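Local atomic coordinates of fluoroacetyl-CoA thioesterase (Streptomyces cattleya, PDB entry 3KUV), a protein that hydrolyses fluoroacetyl-CoA to fluoroacetate and CoA, and so protects its producer from fluoroacetate poisoning. Residues V46-W51 with L84-T89; R55-Y60 with L100-S105. The protein carries 1 engineered substitution. One frame throughout, in Å; residues are numbered along the deposited sequence.

Contact 1. Residues V46-W51 with L84-T89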
ATOM      1  N   VAL B  46      -2.538  -2.932  -1.007  1.00 10.39           N
ATOM      2  CA  VAL B  46      -3.057  -2.060   0.052  1.00 10.24           C
ATOM      3  C   VAL B  46      -4.266  -1.293  -0.493  1.00 11.44           C
ATOM      4  O   VAL B  46      -5.350  -1.249   0.164  1.00 10.59           O
ATOM      5  CB  VAL B  46      -1.944  -1.170   0.568  1.00  9.90           C
ATOM      6  CG1 VAL B  46      -2.531  -0.061   1.498  1.00 11.88           C
ATOM      7  CG2 VAL B  46      -0.884  -1.970   1.366  1.00 13.15           C
ATOM      8  N   GLY B  47      -4.148  -0.722  -1.706  1.00  9.05           N
ATOM      9  CA  GLY B  47      -5.272   0.082  -2.228  1.00  9.18           C
ATOM     10  C   GLY B  47      -6.502  -0.810  -2.468  1.00  8.87           C
ATOM     11  O   GLY B  47      -7.647  -0.326  -2.382  1.00 10.07           O
ATOM     12  N   LEU B  48      -6.298  -2.057  -2.902  1.00  9.52           N
ATOM     13  CA  LEU B  48      -7.433  -2.946  -3.169  1.00  8.03           C
ATOM     14  C   LEU B  48      -8.131  -3.334  -1.874  1.00  9.28           C
ATOM     15  O   LEU B  48      -9.383  -3.459  -1.876  1.00  9.11           O
ATOM     16  CB  LEU B  48      -6.880  -4.245  -3.843  1.00 11.84           C
ATOM     17  CG  LEU B  48      -7.994  -5.212  -4.370  1.00 10.65           C
ATOM     18  CD1 LEU B  48      -8.753  -4.584  -5.588  1.00 14.48           C
ATOM     19  CD2 LEU B  48      -7.304  -6.503  -4.814  1.00 11.62           C
ATOM     20  N   MET B  49      -7.344  -3.554  -0.816  1.00  8.45           N
ATOM     21  CA  MET B  49      -7.990  -3.826   0.512  1.00 10.52           C
ATOM     22  C   MET B  49      -8.787  -2.600   0.980  1.00 11.01           C
ATOM     23  O   MET B  49      -9.914  -2.710   1.471  1.00 10.24           O
ATOM     24  CB  MET B  49      -6.861  -4.115   1.536  1.00  8.67           C
ATOM     25  CG  MET B  49      -6.341  -5.506   1.212  1.00 10.70           C
ATOM     26  SD  MET B  49      -4.914  -5.896   2.269  1.00 12.95           S
ATOM     27  CE  MET B  49      -4.884  -7.758   2.153  1.00 12.72           C
ATOM     28  N   GLU B  50      -8.255  -1.399   0.791  1.00 10.18           N
ATOM     29  CA  GLU B  50      -9.017  -0.195   1.104  1.00  9.27           C
ATOM     30  C   GLU B  50     -10.308  -0.186   0.300  1.00 10.66           C
ATOM     31  O   GLU B  50     -11.367   0.129   0.831  1.00 11.38           O
ATOM     32  CB  GLU B  50      -8.244   1.114   0.796  1.00 11.12           C
ATOM     33  CG  GLU B  50      -7.026   1.276   1.705  1.00 14.21           C
ATOM     34  CD  GLU B  50      -6.585   2.750   1.676  1.00 17.09           C
ATOM     35  OE1 GLU B  50      -7.302   3.676   2.153  1.00 15.53           O
ATOM     36  OE2 GLU B  50      -5.457   3.062   1.146  1.00 22.10           O
ATOM     37  N   TRP B  51     -10.199  -0.414  -1.004  1.00 10.12           N
ATOM     38  CA  TRP B  51     -11.370  -0.377  -1.880  1.00 10.28           C
ATOM     39  C   TRP B  51     -12.450  -1.347  -1.393  1.00  9.83           C
ATOM     40  O   TRP B  51     -13.648  -0.967  -1.386  1.00 10.52           O
ATOM     41  CB  TRP B  51     -10.864  -0.716  -3.296  1.00 11.54           C
ATOM     42  CG  TRP B  51     -11.876  -0.505  -4.456  1.00 10.43           C
ATOM     43  CD1 TRP B  51     -13.217  -0.103  -4.371  1.00 13.50           C
ATOM     44  CD2 TRP B  51     -11.625  -0.865  -5.816  1.00 12.31           C
ATOM     45  NE1 TRP B  51     -13.780  -0.125  -5.681  1.00 13.05           N
ATOM     46  CE2 TRP B  51     -12.840  -0.631  -6.556  1.00 12.72           C
ATOM     47  CE3 TRP B  51     -10.500  -1.415  -6.485  1.00 15.03           C
ATOM     48  CZ2 TRP B  51     -12.924  -0.913  -7.930  1.00 15.58           C
ATOM     49  CZ3 TRP B  51     -10.589  -1.708  -7.870  1.00 16.91           C
ATOM     50  CH2 TRP B  51     -11.832  -1.424  -8.567  1.00 18.34           C
ATOM     51  N   LEU B  84      -4.739 -13.456 -12.927  1.00 10.34           N
ATOM     52  CA  LEU B  84      -5.468 -14.118 -11.815  1.00 10.35           C
ATOM     53  C   LEU B  84      -6.464 -13.147 -11.180  1.00  9.20           C
ATOM     54  O   LEU B  84      -6.316 -11.949 -11.321  1.00 11.32           O
ATOM     55  CB  LEU B  84      -4.480 -14.615 -10.685  1.00 11.13           C
ATOM     56  CG  LEU B  84      -3.604 -15.770 -11.201  1.00 11.24           C
ATOM     57  CD1 LEU B  84      -2.704 -16.152 -10.062  1.00 14.33           C
ATOM     58  CD2 LEU B  84      -4.375 -17.026 -11.617  1.00 14.35           C
ATOM     59  N   THR B  85      -7.470 -13.715 -10.497  1.00  9.46           N
ATOM     60  CA  THR B  85      -8.446 -12.883  -9.783  1.00  9.05           C
ATOM     61  C   THR B  85      -7.987 -12.844  -8.302  1.00  9.52           C
ATOM     62  O   THR B  85      -7.884 -13.914  -7.658  1.00 10.15           O
ATOM     63  CB  THR B  85      -9.816 -13.515  -9.837  1.00  9.51           C
ATOM     64  OG1 THR B  85     -10.230 -13.667 -11.230  1.00 10.35           O
ATOM     65  CG2 THR B  85     -10.880 -12.693  -9.112  1.00 11.91           C
ATOM     66  N   VAL B  86      -7.791 -11.647  -7.802  1.00  8.41           N
ATOM     67  CA  VAL B  86      -7.517 -11.462  -6.368  1.00  9.73           C
ATOM     68  C   VAL B  86      -8.904 -11.260  -5.702  1.00  9.93           C
ATOM     69  O   VAL B  86      -9.713 -10.358  -6.117  1.00 10.90           O
ATOM     70  CB  VAL B  86      -6.597 -10.273  -6.108  1.00  9.42           C
ATOM     71  CG1 VAL B  86      -6.554 -10.000  -4.544  1.00 10.72           C
ATOM     72  CG2 VAL B  86      -5.218 -10.620  -6.609  1.00 11.43           C
ATOM     73  N   THR B  87      -9.232 -12.077  -4.718  1.00  9.99           N
ATOM     74  CA  THR B  87     -10.455 -11.884  -3.914  1.00 10.28           C
ATOM     75  C   THR B  87      -9.980 -11.373  -2.554  1.00  9.40           C
ATOM     76  O   THR B  87      -9.226 -12.069  -1.873  1.00  9.54           O
ATOM     77  CB  THR B  87     -11.247 -13.186  -3.735  1.00 12.43           C
ATOM     78  OG1 THR B  87     -11.727 -13.650  -5.018  1.00 12.47           O
ATOM     79  CG2 THR B  87     -12.429 -13.011  -2.772  1.00 12.75           C
ATOM     80  N   VAL B  88     -10.472 -10.188  -2.169  1.00  8.91           N
ATOM     81  CA  VAL B  88     -10.260  -9.654  -0.835  1.00  9.88           C
ATOM     82  C   VAL B  88     -11.497 -10.012  -0.023  1.00 10.52           C
ATOM     83  O   VAL B  88     -12.647  -9.734  -0.486  1.00 10.54           O
ATOM     84  CB  VAL B  88     -10.074  -8.135  -0.844  1.00 10.56           C
ATOM     85  CG1 VAL B  88      -9.991  -7.566   0.577  1.00 12.11           C
ATOM     86  CG2 VAL B  88      -8.761  -7.730  -1.625  1.00 12.72           C
ATOM     87  N   THR B  89     -11.316 -10.564   1.179  1.00  8.54           N
ATOM     88  CA  THR B  89     -12.437 -10.737   2.140  1.00 12.03           C
ATOM     89  C   THR B  89     -12.212  -9.723   3.256  1.00 10.88           C
ATOM     90  O   THR B  89     -11.088  -9.700   3.839  1.00 12.02           O
ATOM     91  CB  THR B  89     -12.392 -12.162   2.710  1.00 11.76           C
ATOM     92  OG1 THR B  89     -12.596 -13.075   1.608  1.00 13.67           O
ATOM     93  CG2 THR B  89     -13.553 -12.392   3.681  1.00 14.47           C
TER
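Leu48 and Met49 of the long helix 42-57 rest on Val86 and Val88 of strand 85-96. This is the core of the hot dog fold, in which an antiparallel sheet wraps round a central helix. The short axes approach to 8.8 Å and cross at -52°.

The contact is wholly apolar. Leu48 carries most of it from the helix side. Its CG stands anti to the backbone N (chi1 -172°), which sends the isobutyl end out to the strand. There CD2 reaches both valines, lying 3.6 Å from Val86 CG1 and 3.7 Å from Val88 CG2. The side chains of Leu48 and Val88 run past each other in opposite directions. Val86 and Val88 are two residues apart and both point to the helix, while Thr87 between them points away.

Polar work is done on other faces of the helix. Glu50, an active-site residue, points away from the strand, and its OE1 forms a salt bridge with the substrate-binding Arg120. Trp51 NE1 is hydrogen-bonded to Glu32 OE1 of the second subunit. Leu48 also packs against Tyr27 of that subunit, so the layer lies close to the dimer interface.

Met49 makes the looser touch: its CG lies 4.2 Å from Val88 CG1.

Contact 2. Residues R55-Y60 with L100-S105. With ACT (acetate ion), chain I.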
ATOM      1  N   ARG B  55     -16.258  -0.142  -0.214  1.00 11.90           N
ATOM      2  CA  ARG B  55     -17.563  -0.672  -0.763  1.00 10.62           C
ATOM      3  C   ARG B  55     -18.441  -1.219   0.375  1.00 12.24           C
ATOM      4  O   ARG B  55     -19.671  -0.944   0.352  1.00 12.48           O
ATOM      5  CB  ARG B  55     -17.258  -1.782  -1.822  1.00 11.09           C
ATOM      6  CG  ARG B  55     -16.667  -1.186  -3.117  1.00 10.84           C
ATOM      7  CD  ARG B  55     -16.490  -2.348  -4.131  1.00 15.14           C
ATOM      8  NE  ARG B  55     -17.772  -3.004  -4.448  1.00 12.34           N
ATOM      9  CZ  ARG B  55     -17.900  -4.225  -5.019  1.00 17.87           C
ATOM     10  NH1 ARG B  55     -16.843  -5.058  -5.287  1.00 20.66           N
ATOM     11  NH2 ARG B  55     -19.100  -4.685  -5.385  1.00 19.59           N
ATOM     12  N   ALA B  56     -17.824  -1.911   1.338  1.00 13.39           N
ATOM     13  CA  ALA B  56     -18.577  -2.549   2.455  1.00 13.60           C
ATOM     14  C   ALA B  56     -19.258  -1.417   3.288  1.00 16.92           C
ATOM     15  O   ALA B  56     -20.401  -1.592   3.746  1.00 16.58           O
ATOM     16  CB  ALA B  56     -17.700  -3.318   3.239  1.00 15.07           C
ATOM     17  N   MET B  57     -18.559  -0.314   3.496  1.00 15.02           N
ATOM     18  CA  MET B  57     -19.046   0.802   4.340  1.00 16.02           C
ATOM     19  C   MET B  57     -20.026   1.697   3.715  1.00 15.81           C
ATOM     20  O   MET B  57     -20.702   2.544   4.412  1.00 16.20           O
ATOM     21  CB  MET B  57     -17.819   1.741   4.479  1.00 19.37           C
ATOM     22  CG  MET B  57     -17.095   1.380   5.581  1.00 17.85           C
ATOM     23  SD  MET B  57     -15.575   2.550   5.588  1.00 17.97           S
ATOM     24  CE  MET B  57     -16.277   4.015   6.293  1.00 16.47           C
ATOM     25  N   ALA B  58     -20.153   1.690   2.417  1.00 14.39           N
ATOM     26  CA  ALA B  58     -20.918   2.772   1.732  1.00 17.24           C
ATOM     27  C   ALA B  58     -22.369   2.977   2.135  1.00 20.81           C
ATOM     28  O   ALA B  58     -22.829   4.140   2.280  1.00 21.72           O
ATOM     29  CB  ALA B  58     -20.847   2.634   0.162  1.00 16.28           C
ATOM     30  N   PRO B  59     -23.108   1.895   2.337  1.00 23.44           N
ATOM     31  CA  PRO B  59     -24.549   2.193   2.428  1.00 24.71           C
ATOM     32  C   PRO B  59     -24.885   2.731   3.805  1.00 25.99           C
ATOM     33  O   PRO B  59     -26.065   3.102   4.065  1.00 26.89           O
ATOM     34  CB  PRO B  59     -25.228   0.822   2.233  1.00 26.40           C
ATOM     35  CG  PRO B  59     -24.149  -0.231   2.060  1.00 27.47           C
ATOM     36  CD  PRO B  59     -22.780   0.443   2.443  1.00 24.62           C
ATOM     37  N   TYR B  60     -23.908   2.782   4.705  1.00 21.86           N
ATOM     38  CA  TYR B  60     -24.111   3.214   6.047  1.00 25.11           C
ATOM     39  C   TYR B  60     -23.474   4.618   6.327  1.00 24.05           C
ATOM     40  O   TYR B  60     -23.515   5.093   7.481  1.00 27.64           O
ATOM     41  CB  TYR B  60     -23.409   2.232   7.008  1.00 27.02           C
ATOM     42  CG  TYR B  60     -23.825   0.804   6.849  1.00 28.86           C
ATOM     43  CD1 TYR B  60     -24.892   0.269   7.621  1.00 35.61           C
ATOM     44  CD2 TYR B  60     -23.182  -0.052   5.920  1.00 32.67           C
ATOM     45  CE1 TYR B  60     -25.288  -1.088   7.478  1.00 33.74           C
ATOM     46  CE2 TYR B  60     -23.588  -1.390   5.755  1.00 35.22           C
ATOM     47  CZ  TYR B  60     -24.620  -1.906   6.577  1.00 32.81           C
ATOM     48  OH  TYR B  60     -25.021  -3.208   6.426  1.00 37.30           O
ATOM     49  N   LEU B 100     -13.653   2.705  12.056  1.00 10.09           N
ATOM     50  CA  LEU B 100     -14.099   1.356  11.634  1.00 10.27           C
ATOM     51  C   LEU B 100     -12.825   0.498  11.489  1.00 12.86           C
ATOM     52  O   LEU B 100     -11.846   0.955  10.888  1.00 11.76           O
ATOM     53  CB  LEU B 100     -14.927   1.308  10.333  1.00  9.74           C
ATOM     54  CG  LEU B 100     -16.322   1.924  10.393  1.00 12.52           C
ATOM     55  CD1 LEU B 100     -16.235   3.428  10.252  1.00 17.40           C
ATOM     56  CD2 LEU B 100     -17.245   1.338   9.323  1.00 14.92           C
ATOM     57  N   SER B 101     -12.826  -0.707  12.031  1.00 10.87           N
ATOM     58  CA  SER B 101     -11.657  -1.587  12.086  1.00 12.62           C
ATOM     59  C   SER B 101     -12.059  -2.854  11.443  1.00 11.90           C
ATOM     60  O   SER B 101     -13.205  -3.408  11.654  1.00 10.85           O
ATOM     61  CB  SER B 101     -11.279  -1.881  13.538  1.00 14.57           C
ATOM     62  OG  SER B 101     -10.881  -0.683  14.274  1.00 20.47           O
ATOM     63  N   TRP B 102     -11.159  -3.435  10.634  1.00 12.01           N
ATOM     64  CA  TRP B 102     -11.454  -4.567   9.803  1.00 11.98           C
ATOM     65  C   TRP B 102     -10.338  -5.635   9.921  1.00  9.68           C
ATOM     66  O   TRP B 102      -9.166  -5.250  10.175  1.00 11.32           O
ATOM     67  CB  TRP B 102     -11.439  -4.087   8.348  1.00 15.44           C
ATOM     68  CG  TRP B 102     -12.382  -2.882   8.059  1.00 18.57           C
ATOM     69  CD1 TRP B 102     -12.118  -1.536   8.174  1.00 19.16           C
ATOM     70  CD2 TRP B 102     -13.606  -3.015   7.516  1.00 14.88           C
ATOM     71  NE1 TRP B 102     -13.197  -0.809   7.820  1.00 15.22           N
ATOM     72  CE2 TRP B 102     -14.175  -1.726   7.428  1.00 21.41           C
ATOM     73  CE3 TRP B 102     -14.383  -4.172   7.165  1.00 16.55           C
ATOM     74  CZ2 TRP B 102     -15.402  -1.534   6.870  1.00 13.59           C
ATOM     75  CZ3 TRP B 102     -15.573  -3.989   6.708  1.00 14.16           C
ATOM     76  CH2 TRP B 102     -16.123  -2.664   6.551  1.00 24.19           C
ATOM     77  N   ARG B 103     -10.671  -6.916   9.747  1.00 10.61           N
ATOM     78  CA  ARG B 103      -9.741  -7.964   9.444  1.00  8.93           C
ATOM     79  C   ARG B 103      -9.824  -8.168   7.942  1.00 11.62           C
ATOM     80  O   ARG B 103     -10.970  -8.307   7.370  1.00 12.65           O
ATOM     81  CB  ARG B 103     -10.107  -9.260  10.234  1.00 11.77           C
ATOM     82  CG  ARG B 103      -9.066 -10.282  10.216  1.00 21.23           C
ATOM     83  CD  ARG B 103      -9.350 -11.623  10.982  1.00 28.42           C
ATOM     84  NE  ARG B 103      -8.119 -12.425  10.830  0.50 27.33           N
ATOM     85  CZ  ARG B 103      -7.767 -13.185   9.779  0.50 27.85           C
ATOM     86  NH1 ARG B 103      -8.544 -13.324   8.706  0.50 28.04           N
ATOM     87  NH2 ARG B 103      -6.594 -13.829   9.816  0.50 26.10           N
ATOM     88  N   VAL B 104      -8.684  -8.214   7.259  1.00 10.35           N
ATOM     89  CA  VAL B 104      -8.653  -8.374   5.796  1.00 10.39           C
ATOM     90  C   VAL B 104      -7.795  -9.565   5.400  1.00 10.38           C
ATOM     91  O   VAL B 104      -6.816  -9.928   6.082  1.00 11.30           O
ATOM     92  CB  VAL B 104      -8.169  -7.115   5.094  1.00 10.97           C
ATOM     93  CG1 VAL B 104      -9.236  -6.005   5.269  1.00 12.66           C
ATOM     94  CG2 VAL B 104      -6.810  -6.546   5.591  1.00 12.89           C
ATOM     95  N   SER B 105      -8.160 -10.207   4.296  1.00 11.73           N
ATOM     96  CA  SER B 105      -7.280 -11.250   3.741  1.00 11.99           C
ATOM     97  C   SER B 105      -7.506 -11.309   2.263  1.00 12.91           C
ATOM     98  O   SER B 105      -8.523 -10.756   1.743  1.00 13.19           O
ATOM     99  CB  SER B 105      -7.502 -12.581   4.362  1.00 14.64           C
ATOM    100  OG  SER B 105      -8.825 -13.039   4.124  1.00 20.55           O
TER
HETATM  101  C   ACT I 143      -5.450 -13.611  13.529  1.00 38.92           C
HETATM  102  O   ACT I 143      -6.587 -13.831  12.961  1.00 38.06           O
HETATM  103  OXT ACT I 143      -5.485 -13.744  14.777  1.00 39.53           O
HETATM  104  CH3 ACT I 143      -4.140 -13.249  12.835  1.00 38.36           C
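The C-terminal part of the central hot dog helix packs here on the concave face of the sheet, close to the substrate-binding Arg120. Met57 touches that arginine on strand 112-124. Across the contact, Met57 and Ala56 meet Leu100 and Trp102 of strand 99-107, two strand residues that both point to the helix.

Met57 CG is the hub. It lies 3.6 Å from Trp102 CZ2, near the plane of the indole and at its edge. It also lies 3.7 Å from Leu100 CD2. The methionine chain is straight at chi2 and bends at chi3 (80°). Its end then meets the end of Leu100, with Met57 CE 4.0 Å from Leu100 CD1.

Ala56 adds a single methyl. Its CB comes to 3.7 Å from Trp102 CH2, approaching the ring obliquely. The six-membered part of the indole thus meets both Met57 and Ala56. Met5, Ala90 and Leu92 also touch the tryptophan side chain.

Arg103, next along the strand, takes no part in the packing. Its chain is extended from CG to NE and ends at an acetate, probably from the crystallisation liquor. NE gives a hydrogen bond of 3.0 Å to acetate O, bent to 137° at the hydrogen. NH2 adds a weak bond to the same oxygen at 3.1 Å.

Helix and strand are therefore joined by shape and dispersion, and the acetate's charge is met by Arg103 apart from that packing.

In the fold
Both contacts use helix 42-57 and press it onto neighbouring strands of one antiparallel sheet, 85-96 and 99-107. Contact 1 lies nearer the centre of the chain, and all its touching residues are buried. Contact 2 lies further out, toward the C-terminal end of the helix, and its Ala56 is partly exposed. Each contact has one leucine and one methionine; contact 1 completes them with two valines, contact 2 with an indole and an alanine methyl. The two meet directly: Thr89 N and Ser105 O are 2.9 Å apart, a probable backbone hydrogen bond between the strands. Arg120, which binds substrate, lies beside both: it forms a salt bridge with Glu50 of segment 46-51 and is touched by Met57 of contact 2.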